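Local coordinates for protein N-acetyl-beta-D glucosaminidase (Rhizomucor miehei CAU432, PDB 4ZM6) that probably hydrolyses terminal beta-N-acetylglucosamine residues as a family 3 glycosidase and carries a GCN5-related glucosamine N-acetyltransferase region that binds acetyl-CoA, at residues A[411-423]-A[502-516]. Sequence-based numbering, arbitrary orientation.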
ATOM      1  N   PRO A 411     -40.005 -15.354   6.990  1.00 65.49           N
ATOM      2  CA  PRO A 411     -39.162 -14.891   5.890  1.00 64.15           C
ATOM      3  C   PRO A 411     -38.719 -15.999   4.980  1.00 61.02           C
ATOM      4  O   PRO A 411     -38.208 -15.753   3.913  1.00 57.60           O
ATOM      5  CB  PRO A 411     -37.976 -14.312   6.606  1.00 20.00           C
ATOM      6  CG  PRO A 411     -37.723 -15.284   7.656  1.00 20.00           C
ATOM      7  CD  PRO A 411     -39.060 -15.607   8.190  1.00 20.00           C
ATOM      8  N   PHE A 412     -39.017 -17.222   5.368  1.00 57.41           N
ATOM      9  CA  PHE A 412     -38.628 -18.387   4.616  1.00 54.47           C
ATOM     10  C   PHE A 412     -39.711 -18.846   3.683  1.00 53.49           C
ATOM     11  O   PHE A 412     -39.598 -19.852   3.055  1.00 55.31           O
ATOM     12  CB  PHE A 412     -38.375 -19.502   5.566  1.00 20.00           C
ATOM     13  CG  PHE A 412     -36.976 -19.637   5.961  1.00 20.00           C
ATOM     14  CD1 PHE A 412     -36.063 -20.160   5.105  1.00 20.00           C
ATOM     15  CD2 PHE A 412     -36.576 -19.273   7.210  1.00 20.00           C
ATOM     16  CE1 PHE A 412     -34.760 -20.312   5.490  1.00 20.00           C
ATOM     17  CE2 PHE A 412     -35.280 -19.425   7.611  1.00 20.00           C
ATOM     18  CZ  PHE A 412     -34.368 -19.946   6.748  1.00 20.00           C
ATOM     19  N   ASN A 413     -40.777 -18.106   3.626  1.00 51.63           N
ATOM     20  CA  ASN A 413     -41.863 -18.363   2.676  1.00 51.46           C
ATOM     21  C   ASN A 413     -41.477 -18.144   1.224  1.00 52.59           C
ATOM     22  O   ASN A 413     -41.976 -18.844   0.340  1.00 54.57           O
ATOM     23  CB  ASN A 413     -43.060 -17.453   2.963  1.00 51.18           C
ATOM     24  CG  ASN A 413     -43.853 -17.892   4.167  1.00 50.18           C
ATOM     25  OD1 ASN A 413     -43.516 -18.875   4.837  1.00 49.43           O
ATOM     26  ND2 ASN A 413     -44.921 -17.162   4.453  1.00 48.58           N
ATOM     27  N   SER A 414     -40.641 -17.139   0.970  1.00 51.24           N
ATOM     28  CA  SER A 414     -40.125 -16.907  -0.374  1.00 48.80           C
ATOM     29  C   SER A 414     -39.288 -18.112  -0.815  1.00 48.27           C
ATOM     30  O   SER A 414     -39.380 -18.560  -1.957  1.00 48.16           O
ATOM     31  CB  SER A 414     -39.301 -15.618  -0.430  1.00 49.16           C
ATOM     32  OG  SER A 414     -38.358 -15.559   0.624  1.00 50.72           O
ATOM     33  N   PHE A 415     -38.485 -18.643   0.100  1.00 46.63           N
ATOM     34  CA  PHE A 415     -37.761 -19.880  -0.154  1.00 45.79           C
ATOM     35  C   PHE A 415     -38.777 -20.929  -0.599  1.00 45.89           C
ATOM     36  O   PHE A 415     -38.604 -21.556  -1.639  1.00 44.79           O
ATOM     37  CB  PHE A 415     -37.009 -20.339   1.109  1.00 45.40           C
ATOM     38  CG  PHE A 415     -35.754 -21.136   0.833  1.00 44.63           C
ATOM     39  CD1 PHE A 415     -35.818 -22.391   0.247  1.00 44.66           C
ATOM     40  CD2 PHE A 415     -34.512 -20.639   1.194  1.00 44.67           C
ATOM     41  CE1 PHE A 415     -34.668 -23.127   0.013  1.00 44.31           C
ATOM     42  CE2 PHE A 415     -33.359 -21.366   0.962  1.00 45.19           C
ATOM     43  CZ  PHE A 415     -33.437 -22.614   0.371  1.00 45.69           C
ATOM     44  N   HIS A 416     -39.846 -21.083   0.181  1.00 48.35           N
ATOM     45  CA  HIS A 416     -40.922 -22.038  -0.114  1.00 49.41           C
ATOM     46  C   HIS A 416     -41.494 -21.828  -1.504  1.00 46.54           C
ATOM     47  O   HIS A 416     -41.588 -22.768  -2.283  1.00 46.40           O
ATOM     48  CB  HIS A 416     -42.044 -21.932   0.929  1.00 53.19           C
ATOM     49  CG  HIS A 416     -43.234 -22.791   0.632  1.00 55.85           C
ATOM     50  ND1 HIS A 416     -43.157 -24.165   0.547  1.00 56.21           N
ATOM     51  CD2 HIS A 416     -44.531 -22.472   0.409  1.00 56.03           C
ATOM     52  CE1 HIS A 416     -44.352 -24.656   0.278  1.00 54.99           C
ATOM     53  NE2 HIS A 416     -45.204 -23.650   0.191  1.00 56.16           N
ATOM     54  N   ALA A 417     -41.867 -20.590  -1.806  1.00 46.38           N
ATOM     55  CA  ALA A 417     -42.363 -20.223  -3.138  1.00 46.62           C
ATOM     56  C   ALA A 417     -41.415 -20.671  -4.248  1.00 48.33           C
ATOM     57  O   ALA A 417     -41.838 -21.253  -5.249  1.00 47.08           O
ATOM     58  CB  ALA A 417     -42.569 -18.720  -3.218  1.00 45.69           C
ATOM     59  N   SER A 418     -40.145 -20.410  -4.064  1.00 50.50           N
ATOM     60  CA  SER A 418     -39.188 -20.692  -5.085  1.00 50.99           C
ATOM     61  C   SER A 418     -38.972 -22.156  -5.253  1.00 51.51           C
ATOM     62  O   SER A 418     -38.632 -22.596  -6.309  1.00 53.30           O
ATOM     63  CB  SER A 418     -37.879 -19.988  -4.786  1.00 51.84           C
ATOM     64  OG  SER A 418     -38.006 -18.601  -4.949  1.00 51.83           O
ATOM     65  N   LEU A 419     -39.156 -22.915  -4.202  1.00 52.42           N
ATOM     66  CA  LEU A 419     -39.026 -24.354  -4.293  1.00 54.00           C
ATOM     67  C   LEU A 419     -40.160 -24.945  -5.088  1.00 53.54           C
ATOM     68  O   LEU A 419     -40.013 -25.907  -5.788  1.00 53.44           O
ATOM     69  CB  LEU A 419     -39.122 -24.929  -2.914  1.00 20.00           C
ATOM     70  CG  LEU A 419     -37.831 -24.899  -2.179  1.00 20.00           C
ATOM     71  CD1 LEU A 419     -38.091 -25.394  -0.793  1.00 20.00           C
ATOM     72  CD2 LEU A 419     -36.906 -25.820  -2.908  1.00 20.00           C
ATOM     73  N   LEU A 420     -41.316 -24.363  -4.911  1.00 51.82           N
ATOM     74  CA  LEU A 420     -42.553 -24.765  -5.602  1.00 51.00           C
ATOM     75  C   LEU A 420     -42.462 -24.669  -7.126  1.00 49.31           C
ATOM     76  O   LEU A 420     -43.049 -25.492  -7.831  1.00 49.60           O
ATOM     77  CB  LEU A 420     -43.757 -23.940  -5.130  1.00 51.04           C
ATOM     78  CG  LEU A 420     -44.422 -24.367  -3.826  1.00 51.73           C
ATOM     79  CD1 LEU A 420     -45.402 -23.291  -3.381  1.00 52.34           C
ATOM     80  CD2 LEU A 420     -45.116 -25.713  -3.982  1.00 52.00           C
ATOM     81  N   LYS A 421     -41.748 -23.669  -7.638  1.00 48.46           N
ATOM     82  CA  LYS A 421     -41.577 -23.531  -9.088  1.00 48.45           C
ATOM     83  C   LYS A 421     -40.862 -24.758  -9.692  1.00 49.50           C
ATOM     84  O   LYS A 421     -41.120 -25.116 -10.845  1.00 52.70           O
ATOM     85  CB  LYS A 421     -40.843 -22.230  -9.448  1.00 45.63           C
ATOM     86  N   ARG A 422     -40.003 -25.413  -8.908  1.00 48.39           N
ATOM     87  CA  ARG A 422     -39.242 -26.577  -9.377  1.00 48.36           C
ATOM     88  C   ARG A 422     -39.849 -27.923  -8.987  1.00 49.37           C
ATOM     89  O   ARG A 422     -39.653 -28.909  -9.699  1.00 51.89           O
ATOM     90  CB  ARG A 422     -37.793 -26.543  -8.859  1.00 47.04           C
ATOM     91  CG  ARG A 422     -36.884 -25.529  -9.533  1.00 46.01           C
ATOM     92  CD  ARG A 422     -37.068 -24.149  -8.933  1.00 46.07           C
ATOM     93  NE  ARG A 422     -36.394 -23.114  -9.704  1.00 46.23           N
ATOM     94  CZ  ARG A 422     -36.511 -21.808  -9.477  1.00 46.32           C
ATOM     95  NH1 ARG A 422     -37.271 -21.355  -8.486  1.00 46.17           N
ATOM     96  NH2 ARG A 422     -35.861 -20.947 -10.250  1.00 46.58           N
ATOM     97  N   HIS A 423     -40.548 -27.990  -7.856  1.00 49.75           N
ATOM     98  CA  HIS A 423     -40.944 -29.288  -7.301  1.00 50.03           C
ATOM     99  C   HIS A 423     -42.094 -29.170  -6.293  1.00 51.57           C
ATOM    100  O   HIS A 423     -41.953 -28.540  -5.240  1.00 53.05           O
ATOM    101  CB  HIS A 423     -39.728 -29.949  -6.655  1.00 49.07           C
ATOM    102  CG  HIS A 423     -39.932 -31.387  -6.302  1.00 49.81           C
ATOM    103  ND1 HIS A 423     -40.574 -31.784  -5.150  1.00 49.43           N
ATOM    104  CD2 HIS A 423     -39.561 -32.523  -6.939  1.00 51.28           C
ATOM    105  CE1 HIS A 423     -40.590 -33.103  -5.091  1.00 50.87           C
ATOM    106  NE2 HIS A 423     -39.984 -33.578  -6.166  1.00 51.68           N
ATOM    107  N   THR A 502     -33.664 -12.191   1.795  1.00 48.99           N
ATOM    108  CA  THR A 502     -34.539 -11.527   0.835  1.00 46.02           C
ATOM    109  C   THR A 502     -35.103 -12.543  -0.175  1.00 45.28           C
ATOM    110  O   THR A 502     -34.473 -13.571  -0.442  1.00 43.93           O
ATOM    111  CB  THR A 502     -33.781 -10.407   0.089  1.00 45.42           C
ATOM    112  OG1 THR A 502     -32.631 -10.952  -0.573  1.00 43.79           O
ATOM    113  CG2 THR A 502     -33.335  -9.315   1.066  1.00 44.42           C
ATOM    114  N   PRO A 503     -36.298 -12.270  -0.734  1.00 46.15           N
ATOM    115  CA  PRO A 503     -36.876 -13.187  -1.737  1.00 46.22           C
ATOM    116  C   PRO A 503     -35.965 -13.531  -2.935  1.00 45.61           C
ATOM    117  O   PRO A 503     -35.887 -14.699  -3.325  1.00 47.58           O
ATOM    118  CB  PRO A 503     -38.146 -12.462  -2.202  1.00 45.65           C
ATOM    119  CG  PRO A 503     -38.488 -11.517  -1.103  1.00 46.17           C
ATOM    120  CD  PRO A 503     -37.216 -11.170  -0.385  1.00 45.96           C
ATOM    121  N   PRO A 504     -35.290 -12.531  -3.526  1.00 44.37           N
ATOM    122  CA  PRO A 504     -34.388 -12.901  -4.623  1.00 44.42           C
ATOM    123  C   PRO A 504     -33.143 -13.703  -4.205  1.00 44.17           C
ATOM    124  O   PRO A 504     -32.626 -14.486  -5.005  1.00 45.71           O
ATOM    125  CB  PRO A 504     -33.994 -11.550  -5.233  1.00 44.27           C
ATOM    126  CG  PRO A 504     -34.297 -10.536  -4.193  1.00 44.41           C
ATOM    127  CD  PRO A 504     -35.455 -11.071  -3.414  1.00 43.98           C
ATOM    128  N   ALA A 505     -32.666 -13.515  -2.979  1.00 42.98           N
ATOM    129  CA  ALA A 505     -31.554 -14.319  -2.478  1.00 43.77           C
ATOM    130  C   ALA A 505     -31.988 -15.776  -2.302  1.00 45.15           C
ATOM    131  O   ALA A 505     -31.214 -16.702  -2.572  1.00 46.48           O
ATOM    132  CB  ALA A 505     -31.023 -13.754  -1.172  1.00 43.50           C
ATOM    133  N   HIS A 506     -33.227 -15.975  -1.858  1.00 45.34           N
ATOM    134  CA  HIS A 506     -33.812 -17.313  -1.786  1.00 45.13           C
ATOM    135  C   HIS A 506     -34.067 -17.896  -3.183  1.00 44.23           C
ATOM    136  O   HIS A 506     -33.834 -19.084  -3.415  1.00 43.95           O
ATOM    137  CB  HIS A 506     -35.109 -17.302  -0.972  1.00 46.10           C
ATOM    138  CG  HIS A 506     -34.906 -17.021   0.486  1.00 47.63           C
ATOM    139  ND1 HIS A 506     -35.904 -16.521   1.296  1.00 48.62           N
ATOM    140  CD2 HIS A 506     -33.816 -17.159   1.279  1.00 47.82           C
ATOM    141  CE1 HIS A 506     -35.441 -16.374   2.524  1.00 48.10           C
ATOM    142  NE2 HIS A 506     -34.178 -16.753   2.540  1.00 48.05           N
ATOM    143  N   GLU A 507     -34.539 -17.072  -4.116  1.00 42.93           N
ATOM    144  CA  GLU A 507     -34.740 -17.543  -5.479  1.00 42.76           C
ATOM    145  C   GLU A 507     -33.413 -18.075  -6.020  1.00 42.38           C
ATOM    146  O   GLU A 507     -33.325 -19.228  -6.429  1.00 43.37           O
ATOM    147  CB  GLU A 507     -35.310 -16.428  -6.364  1.00 43.00           C
ATOM    148  CG  GLU A 507     -35.351 -16.726  -7.863  1.00 43.59           C
ATOM    149  CD  GLU A 507     -36.242 -17.900  -8.242  1.00 45.04           C
ATOM    150  OE1 GLU A 507     -36.195 -18.322  -9.423  1.00 43.38           O
ATOM    151  OE2 GLU A 507     -36.999 -18.396  -7.375  1.00 46.32           O
ATOM    152  N   ALA A 508     -32.376 -17.245  -5.977  1.00 42.26           N
ATOM    153  CA  ALA A 508     -31.042 -17.646  -6.425  1.00 41.45           C
ATOM    154  C   ALA A 508     -30.510 -18.881  -5.695  1.00 40.84           C
ATOM    155  O   ALA A 508     -29.842 -19.722  -6.290  1.00 38.77           O
ATOM    156  CB  ALA A 508     -30.075 -16.493  -6.250  1.00 42.31           C
ATOM    157  N   ALA A 509     -30.797 -18.981  -4.402  1.00 41.81           N
ATOM    158  CA  ALA A 509     -30.373 -20.142  -3.620  1.00 43.40           C
ATOM    159  C   ALA A 509     -31.045 -21.432  -4.098  1.00 43.55           C
ATOM    160  O   ALA A 509     -30.414 -22.492  -4.133  1.00 43.05           O
ATOM    161  CB  ALA A 509     -30.654 -19.912  -2.145  1.00 44.10           C
ATOM    162  N   VAL A 510     -32.318 -21.337  -4.469  1.00 43.27           N
ATOM    163  CA  VAL A 510     -33.030 -22.481  -5.032  1.00 44.27           C
ATOM    164  C   VAL A 510     -32.484 -22.834  -6.415  1.00 43.75           C
ATOM    165  O   VAL A 510     -32.246 -24.005  -6.714  1.00 41.89           O
ATOM    166  CB  VAL A 510     -34.542 -22.224  -5.100  1.00 45.28           C
ATOM    167  CG1 VAL A 510     -35.236 -23.285  -5.938  1.00 46.36           C
ATOM    168  CG2 VAL A 510     -35.121 -22.193  -3.694  1.00 45.61           C
ATOM    169  N   ARG A 511     -32.273 -21.818  -7.246  1.00 44.92           N
ATOM    170  CA  ARG A 511     -31.662 -22.021  -8.565  1.00 47.33           C
ATOM    171  C   ARG A 511     -30.336 -22.780  -8.462  1.00 47.09           C
ATOM    172  O   ARG A 511     -30.058 -23.676  -9.264  1.00 44.90           O
ATOM    173  CB  ARG A 511     -31.429 -20.683  -9.265  1.00 48.01           C
ATOM    174  CG  ARG A 511     -32.703 -19.908  -9.553  1.00 49.99           C
ATOM    175  CD  ARG A 511     -32.453 -18.815 -10.570  1.00 52.42           C
ATOM    176  NE  ARG A 511     -32.324 -19.375 -11.914  1.00 55.54           N
ATOM    177  CZ  ARG A 511     -31.692 -18.787 -12.930  1.00 57.62           C
ATOM    178  NH1 ARG A 511     -31.104 -17.604 -12.776  1.00 56.42           N
ATOM    179  NH2 ARG A 511     -31.639 -19.399 -14.111  1.00 58.89           N
ATOM    180  N   LEU A 512     -29.538 -22.419  -7.458  1.00 47.23           N
ATOM    181  CA  LEU A 512     -28.256 -23.067  -7.205  1.00 48.10           C
ATOM    182  C   LEU A 512     -28.458 -24.523  -6.805  1.00 47.87           C
ATOM    183  O   LEU A 512     -27.758 -25.408  -7.298  1.00 45.98           O
ATOM    184  CB  LEU A 512     -27.493 -22.335  -6.099  1.00 49.40           C
ATOM    185  CG  LEU A 512     -25.992 -22.113  -6.304  1.00 50.12           C
ATOM    186  CD1 LEU A 512     -25.375 -21.629  -4.999  1.00 50.68           C
ATOM    187  CD2 LEU A 512     -25.290 -23.367  -6.795  1.00 50.86           C
ATOM    188  N   ILE A 513     -29.419 -24.758  -5.914  1.00 48.91           N
ATOM    189  CA  ILE A 513     -29.708 -26.104  -5.411  1.00 49.71           C
ATOM    190  C   ILE A 513     -30.167 -27.043  -6.530  1.00 50.13           C
ATOM    191  O   ILE A 513     -29.749 -28.201  -6.577  1.00 52.93           O
ATOM    192  CB  ILE A 513     -30.732 -26.053  -4.243  1.00 50.79           C
ATOM    193  CG1 ILE A 513     -30.046 -25.504  -2.983  1.00 50.82           C
ATOM    194  CG2 ILE A 513     -31.323 -27.428  -3.941  1.00 49.99           C
ATOM    195  CD1 ILE A 513     -30.998 -25.047  -1.898  1.00 50.80           C
ATOM    196  N   PHE A 514     -30.998 -26.545  -7.441  1.00 49.83           N
ATOM    197  CA  PHE A 514     -31.448 -27.345  -8.587  1.00 49.12           C
ATOM    198  C   PHE A 514     -30.511 -27.277  -9.800  1.00 49.88           C
ATOM    199  O   PHE A 514     -30.853 -27.764 -10.874  1.00 52.29           O
ATOM    200  CB  PHE A 514     -32.878 -26.960  -8.977  1.00 48.22           C
ATOM    201  CG  PHE A 514     -33.902 -27.442  -7.997  1.00 47.85           C
ATOM    202  CD1 PHE A 514     -34.175 -26.712  -6.855  1.00 46.98           C
ATOM    203  CD2 PHE A 514     -34.558 -28.648  -8.193  1.00 47.70           C
ATOM    204  CE1 PHE A 514     -35.099 -27.160  -5.935  1.00 47.41           C
ATOM    205  CE2 PHE A 514     -35.487 -29.105  -7.275  1.00 47.83           C
ATOM    206  CZ  PHE A 514     -35.761 -28.357  -6.143  1.00 47.49           C
ATOM    207  N   GLY A 515     -29.333 -26.686  -9.635  1.00 49.39           N
ATOM    208  CA  GLY A 515     -28.322 -26.699 -10.684  1.00 50.03           C
ATOM    209  C   GLY A 515     -28.612 -25.842 -11.904  1.00 50.12           C
ATOM    210  O   GLY A 515     -28.002 -26.036 -12.951  1.00 53.26           O
ATOM    211  N   GLU A 516     -29.528 -24.891 -11.772  1.00 49.10           N
ATOM    212  CA  GLU A 516     -29.855 -23.982 -12.864  1.00 48.76           C
ATOM    213  C   GLU A 516     -28.768 -22.936 -13.018  1.00 50.13           C
ATOM    214  O   GLU A 516     -28.566 -22.389 -14.095  1.00 50.50           O
ATOM    215  CB  GLU A 516     -31.176 -23.270 -12.579  1.00 48.13           C
ATOM    216  CG  GLU A 516     -32.376 -24.193 -12.493  1.00 46.85           C
ATOM    217  CD  GLU A 516     -33.646 -23.460 -12.122  1.00 46.59           C
ATOM    218  OE1 GLU A 516     -34.673 -24.141 -11.900  1.00 47.24           O
ATOM    219  OE2 GLU A 516     -33.616 -22.212 -12.050  1.00 44.86           O
TER
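Phe415 and Val510 interlock as knobs into holes where helices 413-422 and 503-513 pack, their axes 8.3 Å apart at closest approach and crossing at -39°. The Phe415 side chain sits among His506, Ala509, Val510 and Ile513; Val510 enters the hollow formed by Phe415, Ser418, Leu419 and Arg422, with its CG2 3.8 Å from Phe415 CE1. On this buried side helix 413-422 rests on strands 392-397 and 426-431 of the six-stranded, mostly parallel sheet, Phe415 stacking on Phe394. Phe415 CB lies over one face of the His506 imidazole, while Ser414 OG approaches the ring edge and hydrogen-bonds ND1 at 2.7 Å.

The other side is more open and polar. Arg422 CB lies over the centre of the Phe514 ring, 3.7 Å from its centroid; beyond CG, a bend at chi2 (82°) turns the guanidinium toward two carboxylates. A Schellman motif with Gly515 at C-prime ends helix 503-513 just before Glu516, which is held side-on: Arg422 NE reaches Glu516 OE1 at 3.0 Å, nearly straight (N-H...O 175°), and NH2 takes OE2. Glu507 is met end-on, Arg422 NH2 to Glu507 OE1 at 2.8 Å and NH1 to OE2, which also accepts from Ser418 OG. Arg511 NE shares Glu516 OE2, probably easing repulsion between the arginines, while Glu507 balances Arg422 and Asp369 pairs with Arg511. Charge thus joins the last turn of helix 413-422 to mid-helix 503-513 and the turn after it.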